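Local coordinates for probable hydrogenase nickel incorporation protein hypB (Methanocaldococcus jannaschii, PDB 2HF9), which binds GTP and probably hydrolyses it slowly, a step likely needed to insert nickel into [NiFe] hydrogenases during their maturation, at the interface of chains A and B. Numbering follows the deposited sequence. Chains: chain A/B, Probable hydrogenase nickel incorporation protein hypB.

The interface of chains A and B. Residues chain A 47, 74-75, 97-98; chain B 131, 158-159.
B:Ile131 and A:Val75 meet tip to tip across the dimer interface. Methyl CD1 at the end of B:Ile131 lies 3.7 Å from methyl CG2 of A:Val75. The valine holds this methyl beside its own backbone N, with CG1 anti to that N (chi1 -165°). The other branch of B:Ile131, methyl CG2, points off at roughly a right angle to the first and packs on the main chain of A:Lys98, 3.4 Å from its carbonyl O. The isoleucine thus spans two loops of chain A with its two branches. A:Val75 also touches a second segment of chain B: its CB sits 3.6 Å from the carbonyl O of B:Lys158. The next residue, B:His159, points its imidazole tip at A:Ile47. Ring atom NE2 is 3.6 Å from methyl CD1 of A:Ile47, a van der Waals contact. The carboxylate of A:Asp74 lies near B:Lys158 and B:His159 without bonding to either: OD2 is 4.5 Å from the side-chain amine NZ of B:Lys158, and OD1 is 4.3 Å from ring atom NE2 of B:His159. Its charge may still steer the lysine side chain, which crosses it at about a right angle. No hydrogen bond crosses this patch, so it rests on shape and apolar packing. A:Ile47 belongs to the P-loop, between strand 39-45 and helix 51-62. A:Val75 follows strand 68-74, and A:Lys98 follows strand 90-95. The nucleotide-binding end of one G domain therefore faces loops of the other in the two-fold homodimer.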
ATOM      1  N   ILE A  47       0.726   2.386  -2.053  1.00 11.52           N
ATOM      2  CA  ILE A  47       1.015   1.947  -3.420  1.00 11.08           C
ATOM      3  C   ILE A  47       0.376   2.915  -4.417  1.00 10.60           C
ATOM      4  O   ILE A  47      -0.833   3.158  -4.372  1.00 10.24           O
ATOM      5  CB  ILE A  47       0.504   0.511  -3.702  1.00 11.19           C
ATOM      6  CG1 ILE A  47       1.158  -0.514  -2.760  1.00 12.11           C
ATOM      7  CG2 ILE A  47       0.723   0.137  -5.174  1.00 11.42           C
ATOM      8  CD1 ILE A  47       2.562  -0.963  -3.162  1.00 13.09           C
ATOM      9  N   ASP A  74      12.434  -0.601  -4.689  1.00 11.41           N
ATOM     10  CA  ASP A  74      11.195  -1.366  -4.858  1.00 11.99           C
ATOM     11  C   ASP A  74      11.555  -2.804  -5.208  1.00 12.09           C
ATOM     12  O   ASP A  74      12.723  -3.099  -5.446  1.00 12.12           O
ATOM     13  CB  ASP A  74      10.306  -0.748  -5.943  1.00 12.49           C
ATOM     14  CG  ASP A  74       8.847  -1.179  -5.832  1.00 13.53           C
ATOM     15  OD1 ASP A  74       8.449  -1.790  -4.813  1.00 14.37           O
ATOM     16  OD2 ASP A  74       8.090  -0.911  -6.780  1.00 16.52           O
ATOM     17  N   VAL A  75      10.559  -3.691  -5.226  1.00 12.23           N
ATOM     18  CA  VAL A  75      10.751  -5.098  -5.606  1.00 12.53           C
ATOM     19  C   VAL A  75      11.500  -5.195  -6.938  1.00 12.47           C
ATOM     20  O   VAL A  75      12.519  -5.883  -7.043  1.00 12.61           O
ATOM     21  CB  VAL A  75       9.405  -5.862  -5.716  1.00 12.41           C
ATOM     22  CG1 VAL A  75       9.646  -7.373  -5.732  1.00 13.08           C
ATOM     23  CG2 VAL A  75       8.470  -5.493  -4.563  1.00 13.17           C
ATOM     24  N   GLY A  97      13.526  -6.860  -2.620  1.00 18.10           N
ATOM     25  CA  GLY A  97      13.025  -8.208  -2.342  1.00 19.26           C
ATOM     26  C   GLY A  97      11.705  -8.202  -1.600  1.00 19.97           C
ATOM     27  O   GLY A  97      10.771  -7.501  -1.987  1.00 20.29           O
ATOM     28  N   LYS A  98      11.637  -8.971  -0.519  1.00 20.74           N
ATOM     29  CA  LYS A  98      10.402  -9.102   0.251  1.00 21.45           C
ATOM     30  C   LYS A  98      10.324  -8.119   1.425  1.00 21.57           C
ATOM     31  O   LYS A  98       9.344  -8.112   2.177  1.00 21.52           O
ATOM     32  CB  LYS A  98      10.207 -10.550   0.718  1.00 21.50           C
ATOM     33  CG  LYS A  98      10.054 -11.541  -0.431  1.00 22.11           C
ATOM     34  CD  LYS A  98       9.700 -12.938   0.056  1.00 22.58           C
ATOM     35  CE  LYS A  98       9.589 -13.907  -1.113  1.00 24.43           C
ATOM     36  NZ  LYS A  98       9.238 -15.290  -0.677  1.00 26.06           N
TER
ATOM     37  N   ILE B 131       3.214  -6.696  -0.568  1.00 20.58           N
ATOM     38  CA  ILE B 131       4.414  -7.528  -0.426  1.00 21.96           C
ATOM     39  C   ILE B 131       4.171  -8.734   0.483  1.00 22.53           C
ATOM     40  O   ILE B 131       4.195  -9.883   0.045  1.00 22.67           O
ATOM     41  CB  ILE B 131       5.643  -6.727   0.114  1.00 22.21           C
ATOM     42  CG1 ILE B 131       5.702  -5.294  -0.453  1.00 22.34           C
ATOM     43  CG2 ILE B 131       6.944  -7.522  -0.107  1.00 22.38           C
ATOM     44  CD1 ILE B 131       5.867  -5.183  -1.970  1.00 23.47           C
ATOM     45  N   LYS B 158       4.844  -4.901 -11.100  1.00 14.30           N
ATOM     46  CA  LYS B 158       5.756  -4.527 -10.009  1.00 14.08           C
ATOM     47  C   LYS B 158       5.675  -5.448  -8.787  1.00 13.78           C
ATOM     48  O   LYS B 158       6.554  -5.409  -7.920  1.00 13.30           O
ATOM     49  CB  LYS B 158       5.492  -3.093  -9.558  1.00 14.12           C
ATOM     50  CG  LYS B 158       6.071  -2.027 -10.462  1.00 15.33           C
ATOM     51  CD  LYS B 158       5.641  -0.657  -9.973  1.00 17.63           C
ATOM     52  CE  LYS B 158       6.419   0.438 -10.657  1.00 19.43           C
ATOM     53  NZ  LYS B 158       6.226   1.742  -9.959  1.00 20.88           N
ATOM     54  N   HIS B 159       4.618  -6.255  -8.706  1.00 13.30           N
ATOM     55  CA  HIS B 159       4.409  -7.112  -7.539  1.00 13.63           C
ATOM     56  C   HIS B 159       4.019  -8.539  -7.926  1.00 13.52           C
ATOM     57  O   HIS B 159       2.961  -9.026  -7.514  1.00 13.36           O
ATOM     58  CB  HIS B 159       3.374  -6.488  -6.594  1.00 13.91           C
ATOM     59  CG  HIS B 159       3.686  -5.074  -6.220  1.00 14.62           C
ATOM     60  ND1 HIS B 159       3.211  -3.997  -6.936  1.00 15.38           N
ATOM     61  CD2 HIS B 159       4.455  -4.560  -5.232  1.00 15.68           C
ATOM     62  CE1 HIS B 159       3.660  -2.879  -6.394  1.00 15.89           C
ATOM     63  NE2 HIS B 159       4.419  -3.193  -5.360  1.00 16.12           N
TER